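Local coordinates for protein Zn-dependent hydrolase, glyoxylase (Echinicola vietnamensis, PDB 6T5K) that probably hydrolyses beta-lactam antibiotics, carbapenems among them, as a class B metallo-beta-lactamase with two zinc ions in its active site, at residues A[94-106]-A[160-172]. Numbering follows the deposited sequence.
Sequences NAVVATHFHLDCL and GEGHTQDNVIGYF. With ZN (zinc ion), chain G; ZN (zinc ion), chain H; EDO (1,2-ethanediol), chain B.
Thr99 and His100, just past strand 92-98, run beside Asn167 and Val168, which lead into strand 169-172, so the two beta-sheets of the metallo-beta-lactamase fold meet here. One backbone hydrogen bond crosses, from Val168 N to Thr99 O (2.9 Å, 158° at the hydrogen), and Asn167 CA adds a CA-H...O contact to the same oxygen. Val168 CG2 lies against Thr99 CA, while the Thr99 hydroxyl is hydrogen-bonded to Asp71. Beyond this join, His100 NE2, His102 ND1 and His163 NE2 bind one zinc ion, with His100 NE2 2.1 Å from the metal, and a water completes the four ligands. The His163 ring turns its CD2 edge to one face of the His100 ring, planes 73° apart, and Cys105 SG lies over the opposite face, near the rim. A chi1 of 171°, which sets CG opposite the backbone N, carries the His163 ring to the metal. Thr164 packs against the cluster through its methyl: CG2 is 3.5 Å from His102 CE1, and OG1 donates to Asp166 OD1 (2.6 Å) from above the carboxylate plane. That carboxylate also lies at the edge of the Phe101 ring, OD1 3.4 Å from Phe101 CD1, while OD2 is hydrogen-bonded to Thr125. A second-shell hydrogen bond from His102 NE2 to Asp196 limits rotation of the ring. The zinc-bound water bridges to the second zinc, held by Asp104, Cys182, His223 and a further water, and donates to Asp104 OD1 (2.6 Å). A three-histidine zinc site sharing a water with an Asp-Cys-His site matches the dinuclear class B1 centre, where such a water, probably acidified by both metals, is thought to attack the beta-lactam carbonyl.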
ATOM      1  N   ASN A  94     -14.895  -2.686   1.645  1.00 17.54           N
ATOM      2  CA  ASN A  94     -15.229  -3.347   0.393  1.00 16.65           C
ATOM      3  C   ASN A  94     -14.166  -4.317  -0.080  1.00 18.52           C
ATOM      4  O   ASN A  94     -14.497  -5.292  -0.758  1.00 18.80           O
ATOM      5  CB  ASN A  94     -15.378  -2.311  -0.720  1.00 18.30           C
ATOM      6  CG  ASN A  94     -16.590  -1.432  -0.553  1.00 18.55           C
ATOM      7  OD1 ASN A  94     -17.496  -1.743   0.210  1.00 19.78           O
ATOM      8  ND2 ASN A  94     -16.623  -0.330  -1.277  1.00 18.06           N
ATOM      9  N   ALA A  95     -12.901  -4.057   0.216  1.00 16.60           N
ATOM     10  CA  ALA A  95     -11.839  -4.865  -0.360  1.00 16.13           C
ATOM     11  C   ALA A  95     -10.546  -4.533   0.346  1.00 16.38           C
ATOM     12  O   ALA A  95     -10.394  -3.450   0.929  1.00 16.66           O
ATOM     13  CB  ALA A  95     -11.683  -4.600  -1.864  1.00 17.67           C
ATOM     14  N   VAL A  96      -9.615  -5.482   0.271  1.00 15.81           N
ATOM     15  CA  VAL A  96      -8.223  -5.264   0.615  1.00 15.88           C
ATOM     16  C   VAL A  96      -7.370  -5.642  -0.588  1.00 14.75           C
ATOM     17  O   VAL A  96      -7.690  -6.592  -1.313  1.00 15.24           O
ATOM     18  CB  VAL A  96      -7.800  -6.039   1.879  1.00 16.63           C
ATOM     19  CG1 VAL A  96      -7.998  -7.545   1.715  1.00 17.37           C
ATOM     20  CG2 VAL A  96      -6.356  -5.710   2.232  1.00 17.08           C
ATOM     21  N   VAL A  97      -6.296  -4.887  -0.807  1.00 15.58           N
ATOM     22  CA  VAL A  97      -5.361  -5.116  -1.895  1.00 15.22           C
ATOM     23  C   VAL A  97      -3.986  -5.387  -1.299  1.00 16.47           C
ATOM     24  O   VAL A  97      -3.487  -4.587  -0.511  1.00 17.87           O
ATOM     25  CB  VAL A  97      -5.277  -3.892  -2.827  1.00 15.79           C
ATOM     26  CG1 VAL A  97      -4.287  -4.123  -3.945  1.00 17.70           C
ATOM     27  CG2 VAL A  97      -6.648  -3.551  -3.391  1.00 17.17           C
ATOM     28  N   ALA A  98      -3.352  -6.482  -1.714  1.00 16.30           N
ATOM     29  CA  ALA A  98      -1.970  -6.775  -1.328  1.00 15.12           C
ATOM     30  C   ALA A  98      -1.083  -6.288  -2.466  1.00 13.71           C
ATOM     31  O   ALA A  98      -1.195  -6.785  -3.591  1.00 15.50           O
ATOM     32  CB  ALA A  98      -1.749  -8.269  -1.140  1.00 16.95           C
ATOM     33  N   THR A  99      -0.242  -5.296  -2.193  1.00 14.13           N
ATOM     34  CA  THR A  99       0.496  -4.673  -3.286  1.00 14.62           C
ATOM     35  C   THR A  99       1.746  -5.436  -3.722  1.00 15.32           C
ATOM     36  O   THR A  99       2.343  -5.064  -4.743  1.00 15.11           O
ATOM     37  CB  THR A  99       0.797  -3.191  -3.004  1.00 15.57           C
ATOM     38  OG1 THR A  99       1.629  -3.039  -1.864  1.00 18.29           O
ATOM     39  CG2 THR A  99      -0.499  -2.388  -2.859  1.00 16.26           C
ATOM     40  N   HIS A 100       2.175  -6.444  -2.981  1.00 15.00           N
ATOM     41  CA  HIS A 100       3.084  -7.478  -3.477  1.00 14.79           C
ATOM     42  C   HIS A 100       3.000  -8.641  -2.500  1.00 14.54           C
ATOM     43  O   HIS A 100       2.221  -8.613  -1.543  1.00 14.82           O
ATOM     44  CB  HIS A 100       4.532  -7.026  -3.761  1.00 16.57           C
ATOM     45  CG  HIS A 100       5.289  -6.507  -2.579  1.00 16.78           C
ATOM     46  ND1 HIS A 100       5.165  -5.214  -2.123  1.00 17.92           N
ATOM     47  CD2 HIS A 100       6.244  -7.083  -1.808  1.00 15.73           C
ATOM     48  CE1 HIS A 100       5.966  -5.034  -1.084  1.00 16.06           C
ATOM     49  NE2 HIS A 100       6.640  -6.146  -0.881  1.00 15.72           N
ATOM     50  N   PHE A 101       3.782  -9.678  -2.751  1.00 15.35           N
ATOM     51  CA  PHE A 101       3.599 -10.931  -2.015  1.00 15.25           C
ATOM     52  C   PHE A 101       4.237 -10.973  -0.627  1.00 15.40           C
ATOM     53  O   PHE A 101       4.045 -11.965   0.081  1.00 16.66           O
ATOM     54  CB  PHE A 101       4.105 -12.123  -2.841  1.00 16.29           C
ATOM     55  CG  PHE A 101       5.605 -12.283  -2.862  1.00 16.02           C
ATOM     56  CD1 PHE A 101       6.377 -11.622  -3.824  1.00 17.23           C
ATOM     57  CD2 PHE A 101       6.239 -13.126  -1.949  1.00 15.87           C
ATOM     58  CE1 PHE A 101       7.746 -11.789  -3.856  1.00 16.00           C
ATOM     59  CE2 PHE A 101       7.627 -13.311  -2.000  1.00 17.38           C
ATOM     60  CZ  PHE A 101       8.377 -12.623  -2.941  1.00 16.96           C
ATOM     61  N   HIS A 102       4.974  -9.948  -0.208  1.00 17.68           N
ATOM     62  CA  HIS A 102       5.664 -10.010   1.077  1.00 18.00           C
ATOM     63  C   HIS A 102       4.689  -9.834   2.258  1.00 20.57           C
ATOM     64  O   HIS A 102       3.560  -9.380   2.117  1.00 19.72           O
ATOM     65  CB  HIS A 102       6.726  -8.923   1.163  1.00 18.12           C
ATOM     66  CG  HIS A 102       7.943  -9.183   0.342  1.00 17.50           C
ATOM     67  ND1 HIS A 102       8.811  -8.174  -0.028  1.00 16.34           N
ATOM     68  CD2 HIS A 102       8.464 -10.330  -0.152  1.00 18.17           C
ATOM     69  CE1 HIS A 102       9.811  -8.692  -0.713  1.00 17.82           C
ATOM     70  NE2 HIS A 102       9.623  -9.997  -0.808  1.00 18.82           N
ATOM     71  N   LEU A 103       5.175 -10.145   3.460  1.00 21.96           N
ATOM     72  CA  LEU A 103       4.299 -10.168   4.643  1.00 21.27           C
ATOM     73  C   LEU A 103       3.842  -8.782   5.100  1.00 23.63           C
ATOM     74  O   LEU A 103       2.784  -8.678   5.736  1.00 23.20           O
ATOM     75  CB  LEU A 103       4.968 -10.963   5.766  1.00 24.27           C
ATOM     76  CG  LEU A 103       5.054 -12.470   5.488  1.00 23.18           C
ATOM     77  CD1 LEU A 103       5.926 -13.107   6.555  1.00 25.53           C
ATOM     78  CD2 LEU A 103       3.675 -13.133   5.490  1.00 26.24           C
ATOM     79  N   ASP A 104       4.573  -7.720   4.776  1.00 23.58           N
ATOM     80  CA  ASP A 104       4.103  -6.369   5.096  1.00 24.24           C
ATOM     81  C   ASP A 104       3.071  -5.860   4.092  1.00 23.22           C
ATOM     82  O   ASP A 104       2.734  -4.664   4.096  1.00 22.39           O
ATOM     83  CB  ASP A 104       5.274  -5.373   5.250  1.00 23.38           C
ATOM     84  CG  ASP A 104       6.189  -5.286   4.021  1.00 24.61           C
ATOM     85  OD1 ASP A 104       6.497  -6.355   3.430  1.00 25.33           O
ATOM     86  OD2 ASP A 104       6.639  -4.132   3.677  1.00 24.65           O
ATOM     87  N   CYS A 105       2.590  -6.752   3.233  1.00 20.05           N
ATOM     88  CA  CYS A 105       1.456  -6.510   2.366  1.00 21.07           C
ATOM     89  C   CYS A 105       0.301  -7.440   2.669  1.00 20.88           C
ATOM     90  O   CYS A 105      -0.856  -7.046   2.502  1.00 21.12           O
ATOM     91  CB  CYS A 105       1.859  -6.705   0.900  1.00 19.26           C
ATOM     92  SG  CYS A 105       3.250  -5.716   0.421  0.90 20.93           S
ATOM     93  N   LEU A 106       0.578  -8.698   3.070  1.00 18.09           N
ATOM     94  CA  LEU A 106      -0.509  -9.664   3.134  1.00 18.23           C
ATOM     95  C   LEU A 106      -0.488 -10.552   4.364  1.00 19.53           C
ATOM     96  O   LEU A 106      -1.292 -11.486   4.442  1.00 18.68           O
ATOM     97  CB  LEU A 106      -0.580 -10.518   1.854  1.00 18.68           C
ATOM     98  CG  LEU A 106       0.726 -11.065   1.269  1.00 17.07           C
ATOM     99  CD1 LEU A 106       1.330 -12.050   2.249  1.00 18.88           C
ATOM    100  CD2 LEU A 106       0.462 -11.751  -0.034  1.00 19.47           C
ATOM    101  N   GLY A 160       5.307  -2.744 -13.863  1.00 14.17           N
ATOM    102  CA  GLY A 160       6.549  -3.462 -14.038  1.00 13.72           C
ATOM    103  C   GLY A 160       7.236  -3.769 -12.723  1.00 13.70           C
ATOM    104  O   GLY A 160       6.758  -3.447 -11.637  1.00 14.44           O
ATOM    105  N   GLU A 161       8.373  -4.430 -12.850  1.00 14.24           N
ATOM    106  CA  GLU A 161       9.096  -4.943 -11.691  1.00 14.05           C
ATOM    107  C   GLU A 161       9.907  -3.842 -10.986  1.00 14.25           C
ATOM    108  O   GLU A 161      10.268  -2.818 -11.557  1.00 14.02           O
ATOM    109  CB  GLU A 161      10.019  -6.073 -12.135  1.00 14.21           C
ATOM    110  CG  GLU A 161       9.314  -7.179 -12.903  1.00 14.25           C
ATOM    111  CD  GLU A 161      10.099  -8.485 -12.950  1.00 15.29           C
ATOM    112  OE1 GLU A 161      11.235  -8.552 -12.392  1.00 15.81           O
ATOM    113  OE2 GLU A 161       9.564  -9.461 -13.531  1.00 15.45           O
ATOM    114  N   GLY A 162      10.205  -4.084  -9.709  1.00 14.39           N
ATOM    115  CA  GLY A 162      11.044  -3.178  -8.959  1.00 14.58           C
ATOM    116  C   GLY A 162      11.459  -3.792  -7.645  1.00 14.27           C
ATOM    117  O   GLY A 162      12.341  -4.647  -7.582  1.00 16.05           O
ATOM    118  N   HIS A 163      10.798  -3.357  -6.586  1.00 14.48           N
ATOM    119  CA  HIS A 163      11.014  -3.958  -5.275  1.00 14.40           C
ATOM    120  C   HIS A 163      10.777  -5.460  -5.318  1.00 15.78           C
ATOM    121  O   HIS A 163      11.527  -6.241  -4.718  1.00 14.95           O
ATOM    122  CB  HIS A 163      10.058  -3.311  -4.276  1.00 15.38           C
ATOM    123  CG  HIS A 163      10.042  -3.996  -2.957  1.00 15.40           C
ATOM    124  ND1 HIS A 163      11.093  -3.946  -2.064  1.00 16.38           N
ATOM    125  CD2 HIS A 163       9.099  -4.771  -2.383  1.00 16.19           C
ATOM    126  CE1 HIS A 163      10.790  -4.651  -0.988  1.00 17.18           C
ATOM    127  NE2 HIS A 163       9.586  -5.160  -1.156  1.00 15.88           N
ATOM    128  N   THR A 164       9.751  -5.883  -6.044  1.00 14.05           N
ATOM    129  CA  THR A 164       9.549  -7.289  -6.379  1.00 13.76           C
ATOM    130  C   THR A 164       9.069  -7.373  -7.827  1.00 13.15           C
ATOM    131  O   THR A 164       8.793  -6.354  -8.480  1.00 15.35           O
ATOM    132  CB  THR A 164       8.510  -7.982  -5.487  1.00 15.67           C
ATOM    133  OG1 THR A 164       7.279  -7.262  -5.580  1.00 15.96           O
ATOM    134  CG2 THR A 164       8.981  -8.069  -4.046  1.00 16.09           C
ATOM    135  N   GLN A 165       8.965  -8.599  -8.347  1.00 14.67           N
ATOM    136  CA  GLN A 165       8.482  -8.749  -9.711  1.00 15.00           C
ATOM    137  C   GLN A 165       7.012  -8.408  -9.858  1.00 14.48           C
ATOM    138  O   GLN A 165       6.585  -8.037 -10.959  1.00 16.52           O
ATOM    139  CB  GLN A 165       8.700 -10.161 -10.236  1.00 15.14           C
ATOM    140  CG  GLN A 165       8.043 -11.270  -9.418  1.00 16.76           C
ATOM    141  CD  GLN A 165       8.107 -12.589 -10.105  1.00 19.59           C
ATOM    142  OE1 GLN A 165       8.883 -13.455  -9.731  1.00 22.90           O
ATOM    143  NE2 GLN A 165       7.298 -12.757 -11.104  1.00 18.86           N
ATOM    144  N   ASP A 166       6.230  -8.519  -8.773  1.00 15.01           N
ATOM    145  CA  ASP A 166       4.777  -8.444  -8.805  1.00 13.82           C
ATOM    146  C   ASP A 166       4.221  -7.139  -8.233  1.00 14.00           C
ATOM    147  O   ASP A 166       2.995  -7.026  -8.109  1.00 15.69           O
ATOM    148  CB  ASP A 166       4.194  -9.622  -8.022  1.00 13.78           C
ATOM    149  CG  ASP A 166       4.625  -9.623  -6.548  1.00 15.35           C
ATOM    150  OD1 ASP A 166       5.805  -9.334  -6.250  1.00 15.55           O
ATOM    151  OD2 ASP A 166       3.760  -9.941  -5.688  1.00 15.31           O
ATOM    152  N   ASN A 167       5.072  -6.223  -7.832  1.00 15.06           N
ATOM    153  CA  ASN A 167       4.569  -5.051  -7.151  1.00 14.61           C
ATOM    154  C   ASN A 167       3.624  -4.172  -7.966  1.00 14.12           C
ATOM    155  O   ASN A 167       3.842  -3.975  -9.105  1.00 15.36           O
ATOM    156  CB  ASN A 167       5.676  -4.267  -6.435  1.00 15.51           C
ATOM    157  CG  ASN A 167       6.854  -3.885  -7.339  1.00 18.22           C
ATOM    158  OD1 ASN A 167       7.930  -3.620  -6.880  1.00 25.41           O
ATOM    159  ND2 ASN A 167       6.605  -3.814  -8.551  1.00 24.34           N
ATOM    160  N   VAL A 168       2.577  -3.687  -7.312  1.00 14.55           N
ATOM    161  CA  VAL A 168       1.579  -2.832  -7.930  1.00 13.62           C
ATOM    162  C   VAL A 168       1.408  -1.581  -7.098  1.00 13.61           C
ATOM    163  O   VAL A 168       1.775  -1.542  -5.924  1.00 14.65           O
ATOM    164  CB  VAL A 168       0.209  -3.507  -8.144  1.00 13.86           C
ATOM    165  CG1 VAL A 168       0.387  -4.669  -9.100  1.00 15.19           C
ATOM    166  CG2 VAL A 168      -0.355  -4.003  -6.831  1.00 15.29           C
ATOM    167  N   ILE A 169       0.810  -0.564  -7.716  1.00 14.08           N
ATOM    168  CA  ILE A 169       0.487   0.665  -7.010  1.00 13.91           C
ATOM    169  C   ILE A 169      -1.019   0.784  -6.843  1.00 13.88           C
ATOM    170  O   ILE A 169      -1.817   0.160  -7.572  1.00 14.48           O
ATOM    171  CB  ILE A 169       1.108   1.937  -7.630  1.00 14.43           C
ATOM    172  CG1 ILE A 169       0.631   2.165  -9.066  1.00 14.85           C
ATOM    173  CG2 ILE A 169       2.607   1.804  -7.575  1.00 14.06           C
ATOM    174  CD1 ILE A 169      -0.739   2.771  -9.146  1.00 16.00           C
ATOM    175  N   GLY A 170      -1.403   1.683  -5.927  1.00 13.44           N
ATOM    176  CA  GLY A 170      -2.779   2.121  -5.830  1.00 13.58           C
ATOM    177  C   GLY A 170      -2.846   3.603  -6.130  1.00 13.95           C
ATOM    178  O   GLY A 170      -2.025   4.376  -5.641  1.00 15.04           O
ATOM    179  N   TYR A 171      -3.804   4.006  -6.951  1.00 14.20           N
ATOM    180  CA  TYR A 171      -3.956   5.393  -7.370  1.00 14.00           C
ATOM    181  C   TYR A 171      -5.377   5.836  -7.075  1.00 14.89           C
ATOM    182  O   TYR A 171      -6.337   5.194  -7.511  1.00 14.98           O
ATOM    183  CB  TYR A 171      -3.690   5.509  -8.862  1.00 15.09           C
ATOM    184  CG  TYR A 171      -3.965   6.871  -9.421  1.00 16.32           C
ATOM    185  CD1 TYR A 171      -3.325   8.018  -8.937  1.00 16.43           C
ATOM    186  CD2 TYR A 171      -4.889   7.016 -10.438  1.00 17.09           C
ATOM    187  CE1 TYR A 171      -3.602   9.255  -9.500  1.00 19.13           C
ATOM    188  CE2 TYR A 171      -5.165   8.228 -10.990  1.00 20.34           C
ATOM    189  CZ  TYR A 171      -4.522   9.341 -10.537  1.00 19.92           C
ATOM    190  OH  TYR A 171      -4.828  10.549 -11.115  1.00 22.94           O
ATOM    191  N   PHE A 172      -5.505   6.944  -6.356  1.00 14.60           N
ATOM    192  CA  PHE A 172      -6.805   7.511  -5.996  1.00 14.90           C
ATOM    193  C   PHE A 172      -6.866   8.903  -6.594  1.00 14.09           C
ATOM    194  O   PHE A 172      -6.313   9.861  -6.018  1.00 13.99           O
ATOM    195  CB  PHE A 172      -6.977   7.581  -4.493  1.00 15.23           C
ATOM    196  CG  PHE A 172      -8.290   8.147  -4.073  1.00 15.47           C
ATOM    197  CD1 PHE A 172      -9.471   7.535  -4.440  1.00 16.06           C
ATOM    198  CD2 PHE A 172      -8.347   9.310  -3.372  1.00 15.68           C
ATOM    199  CE1 PHE A 172     -10.686   8.052  -4.042  1.00 17.33           C
ATOM    200  CE2 PHE A 172      -9.533   9.818  -2.991  1.00 16.59           C
ATOM    201  CZ  PHE A 172     -10.710   9.202  -3.334  1.00 16.80           C
TER
HETATM  202 ZN    ZN G1206       8.430  -6.180   0.133  0.97 18.36          ZN
HETATM  203 ZN    ZN H1207       8.248  -3.397   2.220  0.54 20.81          ZN
HETATM  204  C1  EDO B1201      12.726  -9.978  -9.553  1.00 20.33           C
HETATM  205  O1  EDO B1201      13.049 -10.037 -10.940  1.00 20.33           O
HETATM  206  C2  EDO B1201      13.540 -10.982  -8.779  1.00 22.55           C
HETATM  207  O2  EDO B1201      13.404 -12.249  -9.424  1.00 26.71           O
HETATM  208  O   HOH W   1       8.449  -5.490   1.901  1.00 25.88           O
HETATM  209  O   HOH W   2      10.321  -2.802   1.431  1.00 33.97           O